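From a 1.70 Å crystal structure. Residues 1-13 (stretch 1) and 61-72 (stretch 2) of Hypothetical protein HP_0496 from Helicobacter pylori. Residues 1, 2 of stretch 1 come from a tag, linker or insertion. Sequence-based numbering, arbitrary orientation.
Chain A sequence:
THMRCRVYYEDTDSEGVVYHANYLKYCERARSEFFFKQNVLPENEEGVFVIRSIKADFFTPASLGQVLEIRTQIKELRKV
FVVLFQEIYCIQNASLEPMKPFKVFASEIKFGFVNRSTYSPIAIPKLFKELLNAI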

# COMPACT_ATOMS: atom_id res chain seq x y z
N THR A 1 14.18 14.51 18.05
CA THR A 1 13.71 13.31 18.84
C THR A 1 12.49 12.66 18.21
O THR A 1 11.49 13.34 17.92
CB THR A 1 13.41 13.66 20.31
OG1 THR A 1 14.45 14.48 20.86
CG2 THR A 1 13.29 12.40 21.16
N HIS A 2 12.57 11.35 18.02
CA HIS A 2 11.50 10.52 17.45
C HIS A 2 11.17 10.89 16.00
O HIS A 2 11.78 11.78 15.40
CB HIS A 2 10.24 10.54 18.33
CG HIS A 2 10.49 10.22 19.78
ND1 HIS A 2 11.26 9.15 20.18
CD2 HIS A 2 10.04 10.81 20.91
CE1 HIS A 2 11.29 9.10 21.50
NE2 HIS A 2 10.56 10.10 21.97
N MET A 3 10.23 10.14 15.43
CA MET A 3 9.68 10.46 14.13
C MET A 3 8.18 10.66 14.27
O MET A 3 7.54 9.97 15.08
CB MET A 3 9.94 9.33 13.14
CG MET A 3 9.15 9.51 11.82
SD MET A 3 9.24 8.13 10.67
CE MET A 3 8.69 6.82 11.75
N ARG A 4 7.62 11.57 13.48
CA ARG A 4 6.19 11.83 13.49
C ARG A 4 5.60 11.53 12.11
O ARG A 4 6.21 11.87 11.09
CB ARG A 4 5.90 13.28 13.91
CG ARG A 4 6.21 13.50 15.39
CD ARG A 4 6.17 14.96 15.77
NE ARG A 4 6.93 15.81 14.86
CZ ARG A 4 6.37 16.68 14.02
NH1 ARG A 4 5.04 16.82 13.98
NH2 ARG A 4 7.13 17.43 13.22
N CYS A 5 4.46 10.84 12.10
CA CYS A 5 3.76 10.43 10.87
C CYS A 5 2.33 10.96 10.92
O CYS A 5 1.67 10.82 11.93
CB CYS A 5 3.70 8.89 10.80
SG CYS A 5 5.32 8.11 10.67
N ARG A 6 1.86 11.56 9.83
CA ARG A 6 0.46 11.94 9.73
C ARG A 6 -0.35 10.75 9.19
O ARG A 6 0.16 10.01 8.34
CB ARG A 6 0.31 13.13 8.78
CG ARG A 6 -1.12 13.55 8.53
CD ARG A 6 -1.65 14.38 9.68
NE ARG A 6 -1.08 15.73 9.64
CZ ARG A 6 -1.47 16.74 10.41
NH1 ARG A 6 -2.47 16.59 11.27
NH2 ARG A 6 -0.89 17.94 10.28
N VAL A 7 -1.57 10.55 9.69
CA VAL A 7 -2.46 9.51 9.15
C VAL A 7 -3.26 10.11 7.99
O VAL A 7 -4.05 11.03 8.18
CB VAL A 7 -3.45 8.93 10.21
CG1 VAL A 7 -4.44 7.92 9.53
CG2 VAL A 7 -2.68 8.30 11.37
N TYR A 8 -3.03 9.57 6.80
CA TYR A 8 -3.69 10.06 5.58
C TYR A 8 -4.75 9.07 5.11
O TYR A 8 -4.82 7.95 5.61
CB TYR A 8 -2.67 10.21 4.47
CG TYR A 8 -1.67 11.30 4.73
CD1 TYR A 8 -2.04 12.63 4.66
CD2 TYR A 8 -0.35 10.99 5.07
CE1 TYR A 8 -1.10 13.66 4.90
CE2 TYR A 8 0.58 12.00 5.33
CZ TYR A 8 0.19 13.32 5.25
OH TYR A 8 1.12 14.30 5.49
N TYR A 9 -5.57 9.46 4.13
CA TYR A 9 -6.60 8.51 3.61
C TYR A 9 -6.02 7.16 3.20
O TYR A 9 -6.64 6.11 3.43
CB TYR A 9 -7.35 9.11 2.41
CG TYR A 9 -8.36 10.15 2.79
CD1 TYR A 9 -8.14 11.50 2.50
CD2 TYR A 9 -9.55 9.80 3.42
CE1 TYR A 9 -9.08 12.47 2.85
CE2 TYR A 9 -10.48 10.76 3.77
CZ TYR A 9 -10.25 12.09 3.48
OH TYR A 9 -11.19 13.04 3.85
N GLU A 10 -4.83 7.18 2.61
CA GLU A 10 -4.19 5.94 2.14
C GLU A 10 -3.94 4.94 3.29
O GLU A 10 -3.82 3.72 3.07
CB GLU A 10 -2.87 6.27 1.45
CG GLU A 10 -1.82 6.75 2.44
CD GLU A 10 -0.62 7.41 1.78
OE1 GLU A 10 -0.75 8.57 1.33
OE2 GLU A 10 0.45 6.80 1.78
N ASP A 11 -3.86 5.47 4.52
CA ASP A 11 -3.53 4.67 5.68
C ASP A 11 -4.76 4.07 6.34
O ASP A 11 -4.64 3.19 7.19
CB ASP A 11 -2.87 5.56 6.73
CG ASP A 11 -1.50 6.06 6.29
OD1 ASP A 11 -0.75 5.31 5.62
OD2 ASP A 11 -1.16 7.21 6.64
N THR A 12 -5.93 4.59 6.01
CA THR A 12 -7.15 4.21 6.71
C THR A 12 -7.84 3.05 5.99
O THR A 12 -7.56 2.78 4.83
CB THR A 12 -8.13 5.41 6.82
OG1 THR A 12 -8.59 5.80 5.52
CG2 THR A 12 -7.44 6.62 7.48
N ASP A 13 -8.75 2.39 6.69
CA ASP A 13 -9.65 1.42 6.05
C ASP A 13 -11.12 1.78 6.24
O ASP A 13 -11.45 2.81 6.79
CB ASP A 13 -9.40 -0.00 6.53
CG ASP A 13 -9.66 -0.19 8.01
OD1 ASP A 13 -10.38 0.61 8.67
OD2 ASP A 13 -9.08 -1.16 8.55
N PRO A 61 -6.88 2.35 18.36
CA PRO A 61 -6.67 2.59 16.93
C PRO A 61 -6.54 4.06 16.57
O PRO A 61 -7.25 4.90 17.12
CB PRO A 61 -7.94 2.03 16.27
CG PRO A 61 -8.94 1.90 17.37
CD PRO A 61 -8.17 1.70 18.64
N ALA A 62 -5.65 4.35 15.62
CA ALA A 62 -5.47 5.70 15.12
C ALA A 62 -6.40 5.97 13.95
O ALA A 62 -6.91 5.06 13.31
CB ALA A 62 -4.01 5.91 14.71
N SER A 63 -6.60 7.24 13.65
CA SER A 63 -7.55 7.61 12.63
C SER A 63 -7.12 8.82 11.82
O SER A 63 -6.11 9.46 12.15
CB SER A 63 -8.93 7.83 13.26
OG SER A 63 -8.92 8.91 14.17
N LEU A 64 -7.88 9.12 10.78
CA LEU A 64 -7.55 10.17 9.81
C LEU A 64 -7.15 11.49 10.45
O LEU A 64 -7.86 12.01 11.31
CB LEU A 64 -8.76 10.44 8.91
CG LEU A 64 -8.54 11.42 7.77
CD1 LEU A 64 -7.64 10.75 6.74
CD2 LEU A 64 -9.88 11.87 7.14
N GLY A 65 -6.02 12.05 10.02
CA GLY A 65 -5.61 13.39 10.43
C GLY A 65 -4.78 13.45 11.69
O GLY A 65 -4.20 14.47 12.02
N GLN A 66 -4.73 12.35 12.42
CA GLN A 66 -3.91 12.30 13.63
C GLN A 66 -2.42 12.32 13.28
O GLN A 66 -2.02 11.95 12.18
CB GLN A 66 -4.27 11.06 14.44
CG GLN A 66 -5.68 11.14 15.02
CD GLN A 66 -6.04 9.96 15.89
OE1 GLN A 66 -5.50 8.86 15.74
NE2 GLN A 66 -6.95 10.19 16.82
N VAL A 67 -1.61 12.80 14.22
CA VAL A 67 -0.16 12.72 14.09
C VAL A 67 0.34 11.70 15.10
O VAL A 67 -0.01 11.76 16.29
CB VAL A 67 0.51 14.10 14.28
CG1 VAL A 67 2.06 13.99 14.18
CG2 VAL A 67 -0.05 15.09 13.21
N LEU A 68 1.11 10.74 14.61
CA LEU A 68 1.57 9.64 15.43
C LEU A 68 3.05 9.82 15.65
O LEU A 68 3.77 10.26 14.77
CB LEU A 68 1.32 8.30 14.72
CG LEU A 68 -0.11 8.03 14.24
CD1 LEU A 68 -0.27 6.63 13.68
CD2 LEU A 68 -1.12 8.29 15.38
N GLU A 69 3.51 9.48 16.84
CA GLU A 69 4.92 9.59 17.14
C GLU A 69 5.47 8.18 17.30
O GLU A 69 4.94 7.39 18.08
CB GLU A 69 5.11 10.37 18.44
CG GLU A 69 6.54 10.53 18.84
CD GLU A 69 6.68 11.52 19.97
OE1 GLU A 69 6.88 12.70 19.66
OE2 GLU A 69 6.54 11.11 21.14
N ILE A 70 6.53 7.87 16.56
CA ILE A 70 7.14 6.57 16.65
C ILE A 70 8.39 6.67 17.53
O ILE A 70 9.34 7.39 17.20
CB ILE A 70 7.49 5.98 15.26
CG1 ILE A 70 6.24 5.90 14.40
CG2 ILE A 70 7.98 4.58 15.41
CD1 ILE A 70 5.84 7.19 13.79
N ARG A 71 8.36 5.95 18.63
CA ARG A 71 9.47 5.90 19.58
C ARG A 71 10.27 4.59 19.48
O ARG A 71 9.72 3.49 19.61
CB ARG A 71 8.93 6.13 20.99
CG ARG A 71 8.07 7.36 21.07
CD ARG A 71 7.47 7.60 22.46
NE ARG A 71 6.52 8.72 22.42
CZ ARG A 71 5.66 9.02 23.39
NH1 ARG A 71 5.60 8.28 24.50
NH2 ARG A 71 4.85 10.06 23.25
N THR A 72 11.57 4.70 19.25
CA THR A 72 12.38 3.53 18.99
C THR A 72 13.51 3.36 20.03
O THR A 72 14.20 4.32 20.37
CB THR A 72 13.00 3.63 17.60
OG1 THR A 72 11.96 3.79 16.62
CG2 THR A 72 13.80 2.37 17.27
O HOH W 1 12.73 7.36 18.97

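Antiparallel strand pairing fixes the backbone, and the side-chain rotamers then decide what each residue does with its position; residues 1-13 and 61-72 of HP_0496 illustrate the principle. Strand 3-6 runs against strand 67-72 at 150°. Cys5 and Leu68 form the tightest rung, with Cys5 N to Leu68 O at 2.8 Å and Leu68 N to Cys5 O at 2.7 Å. At Met3 and Ile70 the ladder loosens: Ile70 N reaches Met3 O at 2.8 Å, but the return bond from Met3 N to Ile70 O is weak at 3.4 Å. Beyond the strands, Val7 N binds Gln66 O and Gly65 N binds Val7 O, both at 2.9 Å, so pairing extends into the type II turn from Ser63 to Gln66. Gly65 suits that turn because, at its backbone angles, a CB would jam against the preceding carbonyl oxygen.

Met3, Cys5, Leu68 and Ile70 share one face. Met3 is t, t, p, and its last torsion leaves CE 3.5 Å from Ile70 CD1; the same CD1 lies 3.3 Å from Cys5 SG, the sulfur being held by an m rotamer.

On the other face, Arg6 starts t and then bends through two p torsions. This fold brings the guanidinium back to the Gly65 end of the turn, where NH1 donates to Gly65 O at 2.8 Å near the guanidinium plane, while Val67 CG2 covers one face.

Leu64 points away at CB, yet its t, p conformation returns the end of the chain to Tyr9, setting CD1 over the ring, 4.0 Å from its centroid. Tag-derived His2 receives Arg71 CG similarly, 3.7 Å from its ring centroid. Arg71 is extended beyond its m chi1, and its NE meets Glu69 OE2 at 2.7 Å in a salt bridge within the strand.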